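A rubisco-like protein (PDB 3NWR) is of unestablished function but shares the fold of the large chain of ribulose bisphosphate carboxylase and probably acts on a phosphorylated substrate. Local coordinates at residues A366-V371 with A403-G408; G151-T156 with S373-F378; H319-K324 with A330-S335; G358-T363 with R422-F427; R399-A404 with T409-Y414. All coordinates share one frame; numbering follows the deposited sequence.

Interaction 1: residues A366-V371 with A403-G408; sequences ATFDAV and AAVQAG
With its first torsion at -173°, Phe368 swings CG opposite the backbone N and sends the ring straight out from its helix toward Val405. Val405 answers with CG2, which a chi1 of -51° for CG1 leaves in the crowded position between its own N and carbonyl carbon. This methyl group, Val405 CG2, comes to 3.6 Å from Phe368 CD2, and the two side chains slide past one another in opposite directions rather than meeting head on. Further along the ring, Phe368 CE2 reaches the backbone of the same residue, 3.4 Å from Val405 O, at an oblique approach to the ring plane. Here two neighbouring outer helices of an alpha/beta barrel, 364-371 and 391-407, are joined through one aromatic side chain. The second of them is close to its end: Gly408, at positive phi, is the C-prime residue of a Schellman motif, and its N gives a weak bond to the very carbonyl, Val405 O, that the ring touches. Gln406 adds its CA and CG, the latter 4.4 Å from Phe368 CZ. Its amide turns to another task, NE2 donating to Asp160 O, while Trp402 packs against Phe368 one turn earlier on the same helix.

Interaction 2: residues G151-T156 with S373-F378; sequences GTRALT and STDLLF
Arg153 meets Asp375 through one oxygen gripped by two nitrogens. Arg153 NH2 donates to Asp375 OD1 at 2.8 Å with an N-H...O angle of 155°, and Arg153 NE reaches the same OD1 at 3.1 Å along a more bent path of 141°. The grip is therefore side-on, and OD1 lies practically in the guanidinium plane. Seen from the acid the match is less flat: OD1 is approached on its anti side, away from the other carboxylate oxygen, and the carboxylate and guanidinium planes stand 59° apart. Thr374 closes in beside the same nitrogen, with its OG1 3.1 Å from Arg153 NH2.

What positions these groups comes next. The arginine chain runs extended from CG to NE, carrying the charge from its helix across to the turn, and NH1 is occupied by the carbonyls of Val158 and Arg161. The acid is set by its backbone: Asp375 is the centre of an inverse gamma turn, and its N donates to Ser373 OG at 3.0 Å in an ST turn. The chain then enters strand 377-379; Leu376, just before it, and Phe378 pair with Met163 of the adjacent strand. The salt bridge thus pins helix 148-156 to the turn leading into a barrel strand, at the N-terminal end of the strands of the alpha/beta (TIM) barrel that forms the catalytic domain of the rubisco family.

Interaction 3: residues H319-K324 with A330-S335; sequences HGLAGK and AEVIES. With SO4 (sulfate ion), chain B.
The loop that follows strand 315-319, probably the counterpart of loop 6 in rubisco, is where Leu321 rests on Val332 and Ile333 of the helix that comes next. A single methyl group makes the contact: Leu321 CD2 lies 3.9 Å from Val332 CG1 and 3.8 Å from Ile333 CG1. The leucine side chain crosses the valine obliquely and the isoleucine at about a right angle. Val332 is the pivot. A chi1 of 174° sends CG1 opposite its backbone N, toward the leucine, and leaves Val332 CG2 to press on the loop backbone, 3.7 Å from Gly320 O. That carbonyl also opens a type II turn, accepting a weak bond from Gly323 N. Beyond the turn the loop becomes polar. The extended chain of Lys324 ends with NZ donating to O4 of a sulfate, probably from the crystallisation liquor, at 2.7 Å. Gly358 N and Gly382 N bind the same ion, a pattern consistent with a phosphate site as in rubisco.

The hydrophobic patch continues into helix 364-371, whose Ala366 and Thr367 touch Leu321 and whose Ala370 touches Ile333. At the strand's end His319 is held by Gln327, stacks on Phe325 and packs against Asp120 of the second subunit.

Interaction 4: residues G358-T363 with R422-F427; sequences GQWAGT and RRALAF. With SO4 (sulfate ion), chain B.
Trp360 reaches helix 419-427 with the benzo end of its indole, and everything that passes between the two segments is van der Waals contact. Trp360 CZ3 lies 3.8 Å from Leu425 CD2, with the tryptophan and leucine side chains crossing at about a right angle. Ala424 O lies 3.4 Å from Trp360 CZ3, oblique to the ring. The alanine methyl is looser, with Ala424 CB 4.4 Å from Trp360 CZ3. Leu425 CA sits at the indole's edge, in its plane.

Within residues 358-363 the ring is held by its own backbone. A first torsion of 68° folds the indole back, and the chain turns beneath it: Gly362 N lies 3.1 Å from the plane, over the ring centre. Thr363 N closes this turn by donating to Trp360 O at 3.0 Å. Phe428 meets the ring with planes about 50° apart, and a glycerol, probably from the crystallisation liquor, lies about 3 Å from the side chain.

Polar binding belongs to the start of the loop. Gly358 N donates to sulfate O3 at 2.9 Å with an angle of 166°, a nearly straight bond; Lys324 NZ and Gly382 N hold the same sulfate.

Such chemistry implies a divided role for this barrel loop: a backbone N-H faces the anion, probably in place of a substrate phosphate as in rubisco, while two residues further on an apolar indole packs against the C-terminal helix.

Interaction 5: residues R399-A404 with T409-Y414; sequences RQAWAA and TPLPVY. With SO4 (sulfate ion), chain C.
Tyr414 lays one face of its ring over Ala404, at the Schellman-closed end of helix 391-407, after which the short helix 411-414 packs against it. Ala404 CA stands 4.0 Å above the Tyr414 ring plane, offset toward the rim, and Ala404 CB is 3.5 Å from Tyr414 CD2. With chi1 at -159°, the tyrosine CG points away from its own N, and the ring reaches across the last turns of the longer helix. Tyr414 CE2 comes to 3.3 Å from Gln400 O, a carbonyl already engaged by Ala404 N, while the far end of the ring passes Ala403.

Leu411 comes in beside the tyrosine and spreads two methyl groups over the same helix: Leu411 CD1 is 4.0 Å from Ala404 CB, and CD2 is turned to Ala401 CB. Ala404, between leucine and tyrosine, is thus covered from two directions, its small side chain consistent with the close approach of the short helix. The turn itself is fixed by the backbone, Thr409 N donating to Ala404 O at 3.0 Å, and Thr409 CG2 lies against the same oxygen at 3.5 Å.

At the opposite end of residues 399-404, Arg399 bends at chi2 and chi3 toward a sulfate, probably from the crystallisation liquor, that Arg161 and Arg228 also bind. Arg399 NH1 donates to sulfate O4 at 2.9 Å, and Arg399 NH2 to sulfate O1 at 3.1 Å, almost straight at 173°.

Overall arrangement
Interaction 3 is the most buried and nearest the chain's centre; interactions 1, 2, 4 and 5 are only partly buried. Helix 391-407 serves both interactions 1 and 5, and Val405 touches Leu411 between them, whereas Trp402 ties it to Phe368 and Phe378. Helix 364-371 links interaction 1 to interaction 3 through Leu321 and leads through Ser373 into interaction 2. Chemistry follows place: interaction 2, at the strands' N-terminal ends, is a salt bridge, while interactions 1, 3 and 4 are apolar across their segments and interaction 5 adds one backbone bond. Interactions 3 and 4, about 17 Å apart between centres, share one sulfate; interaction 5 borders another.

Interaction 1: residues A366-V371 with A403-G408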
# COMPACT_ATOMS: atom_id res chain seq x y z
N ALA A 366 -2.42 23.92 20.95
CA ALA A 366 -3.04 23.68 19.65
C ALA A 366 -3.57 22.25 19.58
O ALA A 366 -4.64 21.98 19.01
CB ALA A 366 -2.06 23.94 18.53
N THR A 367 -2.82 21.33 20.18
CA THR A 367 -3.22 19.92 20.17
C THR A 367 -4.50 19.72 20.98
O THR A 367 -5.43 19.05 20.53
CB THR A 367 -2.07 19.04 20.69
OG1 THR A 367 -0.95 19.17 19.82
CG2 THR A 367 -2.49 17.56 20.75
N PHE A 368 -4.54 20.30 22.18
CA PHE A 368 -5.71 20.21 23.04
C PHE A 368 -6.93 20.79 22.34
O PHE A 368 -8.02 20.21 22.37
CB PHE A 368 -5.43 20.97 24.35
CG PHE A 368 -6.50 20.81 25.40
CD1 PHE A 368 -6.98 19.55 25.75
CD2 PHE A 368 -7.00 21.92 26.07
CE1 PHE A 368 -7.96 19.41 26.73
CE2 PHE A 368 -7.97 21.78 27.06
CZ PHE A 368 -8.45 20.53 27.38
N ASP A 369 -6.74 21.93 21.69
CA ASP A 369 -7.83 22.60 21.00
C ASP A 369 -8.30 21.82 19.76
O ASP A 369 -9.48 21.86 19.42
CB ASP A 369 -7.45 24.04 20.66
CG ASP A 369 -7.34 24.92 21.90
OD1 ASP A 369 -7.87 24.53 22.97
OD2 ASP A 369 -6.73 26.00 21.82
N ALA A 370 -7.39 21.09 19.12
CA ALA A 370 -7.77 20.22 18.01
C ALA A 370 -8.64 19.04 18.45
O ALA A 370 -9.67 18.76 17.84
CB ALA A 370 -6.53 19.71 17.27
N VAL A 371 -8.22 18.36 19.51
CA VAL A 371 -8.90 17.14 19.96
C VAL A 371 -10.16 17.44 20.78
O VAL A 371 -11.14 16.69 20.70
CB VAL A 371 -7.94 16.25 20.78
CG1 VAL A 371 -8.67 15.04 21.38
CG2 VAL A 371 -6.76 15.79 19.90
N ALA A 403 -1.09 20.31 32.12
CA ALA A 403 -1.79 20.80 33.30
C ALA A 403 -2.34 22.21 33.06
O ALA A 403 -3.48 22.51 33.42
CB ALA A 403 -0.87 20.77 34.50
N ALA A 404 -1.53 23.06 32.44
CA ALA A 404 -1.94 24.43 32.14
C ALA A 404 -3.17 24.48 31.23
O ALA A 404 -4.16 25.13 31.53
CB ALA A 404 -0.79 25.20 31.51
N VAL A 405 -3.10 23.77 30.10
CA VAL A 405 -4.20 23.88 29.15
C VAL A 405 -5.49 23.27 29.69
O VAL A 405 -6.59 23.76 29.42
CB VAL A 405 -3.85 23.33 27.74
CG1 VAL A 405 -2.54 23.93 27.27
CG2 VAL A 405 -3.77 21.80 27.75
N GLN A 406 -5.36 22.21 30.47
CA GLN A 406 -6.53 21.57 31.06
C GLN A 406 -7.18 22.47 32.12
O GLN A 406 -8.39 22.43 32.30
CB GLN A 406 -6.16 20.20 31.63
CG GLN A 406 -5.78 19.19 30.55
CD GLN A 406 -5.35 17.84 31.12
OE1 GLN A 406 -4.30 17.32 30.76
NE2 GLN A 406 -6.17 17.29 32.00
N ALA A 407 -6.36 23.28 32.78
CA ALA A 407 -6.86 24.24 33.78
C ALA A 407 -7.33 25.53 33.12
O ALA A 407 -7.96 26.36 33.76
CB ALA A 407 -5.79 24.53 34.82
N GLY A 408 -7.00 25.70 31.84
CA GLY A 408 -7.45 26.87 31.11
C GLY A 408 -6.52 28.07 31.19
O GLY A 408 -6.89 29.17 30.79

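Interaction 2: residues G151-T156 with S373-F378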
# COMPACT_ATOMS: atom_id res chain seq x y z
N GLY A 151 -8.68 1.06 26.88
CA GLY A 151 -7.71 0.02 27.16
C GLY A 151 -6.28 0.53 27.28
O GLY A 151 -5.50 0.06 28.11
N THR A 152 -5.93 1.49 26.43
CA THR A 152 -4.61 2.08 26.52
C THR A 152 -4.45 2.87 27.82
O THR A 152 -3.39 2.81 28.46
CB THR A 152 -4.34 2.99 25.30
OG1 THR A 152 -4.60 2.25 24.10
CG2 THR A 152 -2.90 3.47 25.29
N ARG A 153 -5.50 3.59 28.23
CA ARG A 153 -5.47 4.27 29.52
C ARG A 153 -5.32 3.28 30.67
O ARG A 153 -4.53 3.50 31.59
CB ARG A 153 -6.73 5.11 29.72
CG ARG A 153 -6.78 6.36 28.85
CD ARG A 153 -7.88 7.30 29.36
NE ARG A 153 -7.88 8.60 28.70
CZ ARG A 153 -6.98 9.55 28.92
NH1 ARG A 153 -5.98 9.36 29.78
NH2 ARG A 153 -7.08 10.71 28.27
N ALA A 154 -6.04 2.17 30.60
CA ALA A 154 -5.95 1.15 31.64
C ALA A 154 -4.54 0.58 31.73
O ALA A 154 -4.00 0.41 32.83
CB ALA A 154 -6.97 0.06 31.40
N LEU A 155 -3.93 0.30 30.57
CA LEU A 155 -2.61 -0.30 30.54
C LEU A 155 -1.48 0.65 30.92
O LEU A 155 -0.44 0.21 31.37
CB LEU A 155 -2.34 -0.92 29.15
CG LEU A 155 -3.11 -2.22 28.91
CD1 LEU A 155 -3.20 -2.57 27.42
CD2 LEU A 155 -2.46 -3.37 29.69
N THR A 156 -1.68 1.96 30.71
CA THR A 156 -0.66 2.93 31.10
C THR A 156 -0.96 3.53 32.48
O THR A 156 -0.15 4.28 33.03
CB THR A 156 -0.56 4.09 30.07
OG1 THR A 156 -1.83 4.71 29.94
CG2 THR A 156 -0.12 3.57 28.71
N SER A 373 -10.34 17.14 23.87
CA SER A 373 -10.27 16.25 25.02
C SER A 373 -8.81 15.90 25.27
O SER A 373 -7.94 16.38 24.55
CB SER A 373 -11.07 14.96 24.79
OG SER A 373 -10.27 14.01 24.09
N THR A 374 -8.55 15.06 26.26
CA THR A 374 -7.17 14.63 26.52
C THR A 374 -6.91 13.23 25.99
O THR A 374 -5.86 12.65 26.28
CB THR A 374 -6.82 14.63 28.03
OG1 THR A 374 -7.68 13.73 28.73
CG2 THR A 374 -6.96 16.04 28.61
N ASP A 375 -7.86 12.69 25.23
CA ASP A 375 -7.76 11.31 24.71
C ASP A 375 -6.83 11.24 23.50
O ASP A 375 -7.25 11.17 22.33
CB ASP A 375 -9.15 10.77 24.39
CG ASP A 375 -9.99 10.52 25.65
OD1 ASP A 375 -9.43 10.42 26.75
OD2 ASP A 375 -11.23 10.39 25.54
N LEU A 376 -5.54 11.27 23.80
CA LEU A 376 -4.53 11.30 22.76
C LEU A 376 -3.19 10.82 23.29
O LEU A 376 -2.93 10.87 24.50
CB LEU A 376 -4.42 12.72 22.17
CG LEU A 376 -3.96 13.79 23.16
CD1 LEU A 376 -2.48 14.11 22.98
CD2 LEU A 376 -4.81 15.06 23.04
N LEU A 377 -2.36 10.34 22.38
CA LEU A 377 -0.98 9.99 22.65
C LEU A 377 -0.09 11.08 22.06
O LEU A 377 -0.13 11.34 20.86
CB LEU A 377 -0.65 8.62 22.04
CG LEU A 377 0.80 8.13 22.11
CD1 LEU A 377 1.28 8.03 23.54
CD2 LEU A 377 0.93 6.77 21.41
N PHE A 378 0.69 11.72 22.93
CA PHE A 378 1.52 12.87 22.56
C PHE A 378 2.98 12.45 22.51
O PHE A 378 3.62 12.28 23.56
CB PHE A 378 1.30 13.97 23.61
CG PHE A 378 1.84 15.33 23.21
CD1 PHE A 378 1.20 16.09 22.26
CD2 PHE A 378 2.98 15.84 23.83
CE1 PHE A 378 1.68 17.35 21.91
CE2 PHE A 378 3.46 17.11 23.49
CZ PHE A 378 2.82 17.86 22.52

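Interaction 3: residues H319-K324 with A330-S335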
# COMPACT_ATOMS: atom_id res chain seq x y z
N HIS A 319 0.38 12.57 12.59
CA HIS A 319 1.47 13.53 12.53
C HIS A 319 1.19 14.66 13.52
O HIS A 319 0.64 14.38 14.58
CB HIS A 319 1.80 13.91 11.09
CG HIS A 319 2.45 12.78 10.34
ND1 HIS A 319 2.93 12.90 9.06
CD2 HIS A 319 2.70 11.50 10.72
CE1 HIS A 319 3.45 11.75 8.67
NE2 HIS A 319 3.32 10.88 9.66
N GLY A 320 1.58 15.90 13.25
CA GLY A 320 1.51 16.88 14.33
C GLY A 320 1.36 18.32 13.94
O GLY A 320 1.79 18.73 12.86
N LEU A 321 0.75 19.10 14.82
CA LEU A 321 0.62 20.54 14.62
C LEU A 321 1.99 21.20 14.71
O LEU A 321 2.79 20.86 15.58
CB LEU A 321 -0.34 21.12 15.65
CG LEU A 321 -1.75 20.53 15.56
CD1 LEU A 321 -2.63 21.10 16.65
CD2 LEU A 321 -2.36 20.75 14.17
N ALA A 322 2.25 22.13 13.80
CA ALA A 322 3.55 22.78 13.69
C ALA A 322 4.66 21.75 13.54
O ALA A 322 5.77 21.94 14.04
CB ALA A 322 3.81 23.67 14.92
N GLY A 323 4.37 20.66 12.85
CA GLY A 323 5.34 19.58 12.75
C GLY A 323 6.44 19.84 11.75
O GLY A 323 6.48 20.89 11.10
N LYS A 324 7.35 18.87 11.63
CA LYS A 324 8.47 18.99 10.70
C LYS A 324 8.20 18.27 9.37
O LYS A 324 8.98 18.37 8.44
CB LYS A 324 9.75 18.45 11.35
CG LYS A 324 10.13 19.20 12.62
CD LYS A 324 11.41 18.68 13.25
CE LYS A 324 11.73 19.44 14.53
NZ LYS A 324 13.07 19.10 15.08
N ALA A 330 -4.30 21.80 9.17
CA ALA A 330 -5.68 21.44 8.88
C ALA A 330 -5.85 19.93 8.70
O ALA A 330 -6.79 19.35 9.23
CB ALA A 330 -6.21 22.20 7.64
N GLU A 331 -4.94 19.31 7.95
CA GLU A 331 -4.99 17.86 7.77
C GLU A 331 -4.80 17.13 9.09
O GLU A 331 -5.48 16.14 9.37
CB GLU A 331 -3.96 17.37 6.74
CG GLU A 331 -3.95 15.83 6.66
CD GLU A 331 -3.16 15.25 5.49
OE1 GLU A 331 -2.73 16.01 4.61
OE2 GLU A 331 -2.97 14.01 5.47
N VAL A 332 -3.86 17.58 9.91
CA VAL A 332 -3.64 16.94 11.20
C VAL A 332 -4.89 17.03 12.09
O VAL A 332 -5.30 16.05 12.69
CB VAL A 332 -2.45 17.56 11.95
CG1 VAL A 332 -2.35 16.96 13.35
CG2 VAL A 332 -1.15 17.37 11.15
N ILE A 333 -5.49 18.22 12.16
CA ILE A 333 -6.68 18.42 12.96
C ILE A 333 -7.83 17.51 12.51
O ILE A 333 -8.43 16.81 13.32
CB ILE A 333 -7.14 19.88 12.93
CG1 ILE A 333 -6.09 20.76 13.61
CG2 ILE A 333 -8.49 20.04 13.62
CD1 ILE A 333 -6.30 22.24 13.39
N GLU A 334 -8.10 17.50 11.20
CA GLU A 334 -9.18 16.69 10.68
C GLU A 334 -8.92 15.20 10.92
O GLU A 334 -9.84 14.43 11.24
CB GLU A 334 -9.39 16.95 9.18
CG GLU A 334 -10.51 16.12 8.56
CD GLU A 334 -10.75 16.46 7.10
OE1 GLU A 334 -10.27 17.52 6.65
OE2 GLU A 334 -11.42 15.66 6.41
N SER A 335 -7.66 14.80 10.79
CA SER A 335 -7.29 13.39 10.95
C SER A 335 -7.48 12.95 12.41
O SER A 335 -8.00 11.86 12.68
CB SER A 335 -5.86 13.15 10.47
OG SER A 335 -5.75 13.42 9.07
S SO4 B . 11.54 16.16 16.82
O1 SO4 B . 12.05 15.21 17.80
O2 SO4 B . 10.99 17.33 17.50
O3 SO4 B . 10.49 15.52 16.03
O4 SO4 B . 12.62 16.58 15.93

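Interaction 4: residues G358-T363 with R422-F427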
# COMPACT_ATOMS: atom_id res chain seq x y z
N GLY A 358 8.15 17.19 15.98
CA GLY A 358 8.39 18.52 16.53
C GLY A 358 7.46 18.88 17.67
O GLY A 358 7.20 20.06 17.93
N GLN A 359 6.94 17.87 18.37
CA GLN A 359 6.02 18.12 19.46
C GLN A 359 6.75 18.44 20.76
O GLN A 359 7.76 17.83 21.09
CB GLN A 359 5.08 16.93 19.66
CG GLN A 359 4.22 16.64 18.43
CD GLN A 359 3.45 17.87 17.98
OE1 GLN A 359 2.56 18.35 18.69
NE2 GLN A 359 3.76 18.37 16.79
N TRP A 360 6.23 19.42 21.49
CA TRP A 360 6.84 19.83 22.74
C TRP A 360 5.83 20.69 23.51
O TRP A 360 4.67 20.79 23.10
CB TRP A 360 8.15 20.59 22.47
CG TRP A 360 7.96 21.93 21.80
CD1 TRP A 360 7.56 22.16 20.51
CD2 TRP A 360 8.19 23.21 22.38
NE1 TRP A 360 7.53 23.51 20.26
CE2 TRP A 360 7.90 24.18 21.40
CE3 TRP A 360 8.60 23.64 23.65
CZ2 TRP A 360 8.01 25.55 21.64
CZ3 TRP A 360 8.71 25.00 23.89
CH2 TRP A 360 8.41 25.93 22.89
N ALA A 361 6.25 21.29 24.62
CA ALA A 361 5.32 22.10 25.40
C ALA A 361 4.57 23.09 24.51
O ALA A 361 3.37 23.30 24.68
CB ALA A 361 6.05 22.84 26.51
N GLY A 362 5.28 23.70 23.57
CA GLY A 362 4.72 24.74 22.73
C GLY A 362 3.70 24.31 21.68
O GLY A 362 3.14 25.16 20.99
N THR A 363 3.46 23.01 21.53
CA THR A 363 2.41 22.54 20.63
C THR A 363 1.23 21.93 21.39
O THR A 363 0.27 21.45 20.79
CB THR A 363 2.93 21.50 19.61
OG1 THR A 363 3.44 20.36 20.32
CG2 THR A 363 4.04 22.09 18.77
N ARG A 422 8.89 26.98 31.89
CA ARG A 422 9.47 28.28 31.55
C ARG A 422 10.78 28.10 30.78
O ARG A 422 11.02 28.75 29.75
CB ARG A 422 9.70 29.10 32.82
CG ARG A 422 10.04 30.56 32.57
CD ARG A 422 10.00 31.36 33.87
NE ARG A 422 11.00 30.90 34.83
CZ ARG A 422 10.72 30.29 35.98
NH1 ARG A 422 9.46 30.05 36.34
NH2 ARG A 422 11.70 29.92 36.79
N ARG A 423 11.63 27.19 31.26
CA ARG A 423 12.90 26.90 30.60
C ARG A 423 12.70 26.32 29.20
O ARG A 423 13.44 26.63 28.27
CB ARG A 423 13.73 25.94 31.46
CG ARG A 423 14.25 26.55 32.74
CD ARG A 423 15.39 27.51 32.44
NE ARG A 423 16.53 26.81 31.85
CZ ARG A 423 17.58 26.37 32.54
NH1 ARG A 423 17.63 26.54 33.85
NH2 ARG A 423 18.57 25.75 31.91
N ALA A 424 11.69 25.46 29.04
CA ALA A 424 11.39 24.89 27.74
C ALA A 424 10.98 25.98 26.75
O ALA A 424 11.45 26.02 25.61
CB ALA A 424 10.30 23.85 27.87
N LEU A 425 10.09 26.87 27.19
CA LEU A 425 9.58 27.90 26.28
C LEU A 425 10.70 28.82 25.82
O LEU A 425 10.73 29.25 24.67
CB LEU A 425 8.47 28.69 26.96
CG LEU A 425 7.19 27.88 27.25
CD1 LEU A 425 6.21 28.69 28.09
CD2 LEU A 425 6.54 27.40 25.95
N ALA A 426 11.63 29.11 26.72
CA ALA A 426 12.77 29.96 26.39
C ALA A 426 13.75 29.26 25.45
O ALA A 426 14.28 29.88 24.52
CB ALA A 426 13.48 30.39 27.67
N PHE A 427 13.97 27.97 25.68
CA PHE A 427 14.97 27.22 24.93
C PHE A 427 14.53 26.85 23.51
O PHE A 427 15.25 27.06 22.54
CB PHE A 427 15.38 25.97 25.69
CG PHE A 427 16.41 25.13 24.99
CD1 PHE A 427 17.76 25.43 25.09
CD2 PHE A 427 16.03 24.04 24.22
CE1 PHE A 427 18.71 24.67 24.45
CE2 PHE A 427 16.98 23.27 23.57
CZ PHE A 427 18.32 23.59 23.68
S SO4 B . 11.54 16.16 16.82
O1 SO4 B . 12.05 15.21 17.80
O2 SO4 B . 10.99 17.33 17.50
O3 SO4 B . 10.49 15.52 16.03
O4 SO4 B . 12.62 16.58 15.93

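Interaction 5: residues R399-A404 with T409-Y414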
# COMPACT_ATOMS: atom_id res chain seq x y z
N ARG A 399 4.32 17.78 30.77
CA ARG A 399 3.25 17.54 31.73
C ARG A 399 2.69 18.85 32.30
O ARG A 399 1.48 18.99 32.49
CB ARG A 399 3.73 16.63 32.87
CG ARG A 399 3.98 15.18 32.44
CD ARG A 399 2.65 14.44 32.27
NE ARG A 399 1.96 14.33 33.54
CZ ARG A 399 2.21 13.39 34.45
NH1 ARG A 399 3.12 12.45 34.20
NH2 ARG A 399 1.54 13.38 35.60
N GLN A 400 3.58 19.81 32.55
CA GLN A 400 3.16 21.13 33.03
C GLN A 400 2.34 21.87 31.97
O GLN A 400 1.34 22.53 32.29
CB GLN A 400 4.37 21.95 33.44
CG GLN A 400 4.95 21.52 34.78
CD GLN A 400 6.30 22.14 35.07
OE1 GLN A 400 6.93 22.73 34.19
NE2 GLN A 400 6.78 21.99 36.31
N ALA A 401 2.74 21.76 30.71
CA ALA A 401 1.95 22.34 29.62
C ALA A 401 0.54 21.75 29.59
O ALA A 401 -0.44 22.47 29.44
CB ALA A 401 2.65 22.15 28.28
N TRP A 402 0.45 20.43 29.71
CA TRP A 402 -0.86 19.79 29.74
C TRP A 402 -1.70 20.23 30.94
O TRP A 402 -2.90 20.50 30.80
CB TRP A 402 -0.74 18.26 29.65
CG TRP A 402 -0.48 17.85 28.23
CD1 TRP A 402 0.68 17.37 27.70
CD2 TRP A 402 -1.41 17.94 27.14
NE1 TRP A 402 0.53 17.15 26.35
CE2 TRP A 402 -0.74 17.48 25.98
CE3 TRP A 402 -2.75 18.34 27.04
CZ2 TRP A 402 -1.36 17.44 24.74
CZ3 TRP A 402 -3.36 18.30 25.80
CH2 TRP A 402 -2.67 17.84 24.66
N ALA A 403 -1.09 20.31 32.12
CA ALA A 403 -1.79 20.80 33.30
C ALA A 403 -2.34 22.21 33.06
O ALA A 403 -3.48 22.51 33.42
CB ALA A 403 -0.87 20.77 34.50
N ALA A 404 -1.53 23.06 32.44
CA ALA A 404 -1.94 24.43 32.14
C ALA A 404 -3.17 24.48 31.23
O ALA A 404 -4.16 25.13 31.53
CB ALA A 404 -0.79 25.20 31.51
N THR A 409 -5.31 27.87 31.70
CA THR A 409 -4.41 29.00 31.87
C THR A 409 -3.35 29.03 30.75
O THR A 409 -2.78 27.99 30.40
CB THR A 409 -3.78 29.01 33.27
OG1 THR A 409 -2.97 30.18 33.44
CG2 THR A 409 -2.94 27.78 33.50
N PRO A 410 -3.09 30.21 30.17
CA PRO A 410 -2.10 30.24 29.09
C PRO A 410 -0.72 29.75 29.52
O PRO A 410 -0.30 30.01 30.65
CB PRO A 410 -2.03 31.74 28.73
CG PRO A 410 -3.36 32.29 29.15
CD PRO A 410 -3.70 31.53 30.42
N LEU A 411 0.00 29.08 28.63
CA LEU A 411 1.32 28.55 28.99
C LEU A 411 2.29 29.59 29.58
O LEU A 411 2.96 29.32 30.57
CB LEU A 411 1.98 27.82 27.81
CG LEU A 411 1.82 26.30 27.79
CD1 LEU A 411 0.37 25.90 27.72
CD2 LEU A 411 2.58 25.73 26.61
N PRO A 412 2.40 30.78 28.95
CA PRO A 412 3.37 31.76 29.49
C PRO A 412 2.96 32.33 30.85
O PRO A 412 3.81 32.88 31.53
CB PRO A 412 3.39 32.87 28.44
CG PRO A 412 2.89 32.19 27.17
CD PRO A 412 1.85 31.22 27.66
N VAL A 413 1.68 32.21 31.22
CA VAL A 413 1.26 32.59 32.56
C VAL A 413 1.66 31.49 33.55
O VAL A 413 2.28 31.74 34.58
CB VAL A 413 -0.26 32.85 32.63
CG1 VAL A 413 -0.70 33.07 34.08
CG2 VAL A 413 -0.63 34.07 31.80
N TYR A 414 1.31 30.25 33.22
CA TYR A 414 1.63 29.11 34.09
C TYR A 414 3.14 28.95 34.27
O TYR A 414 3.61 28.53 35.33
CB TYR A 414 1.04 27.84 33.49
CG TYR A 414 0.84 26.69 34.45
CD1 TYR A 414 0.03 26.84 35.57
CD2 TYR A 414 1.39 25.44 34.19
CE1 TYR A 414 -0.18 25.77 36.44
CE2 TYR A 414 1.18 24.37 35.05
CZ TYR A 414 0.39 24.55 36.17
OH TYR A 414 0.17 23.49 37.04
S SO4 C . 2.21 9.79 36.75
O1 SO4 C . 2.21 11.04 37.49
O2 SO4 C . 0.86 9.53 36.26
O3 SO4 C . 2.64 8.71 37.63
O4 SO4 C . 3.13 9.91 35.62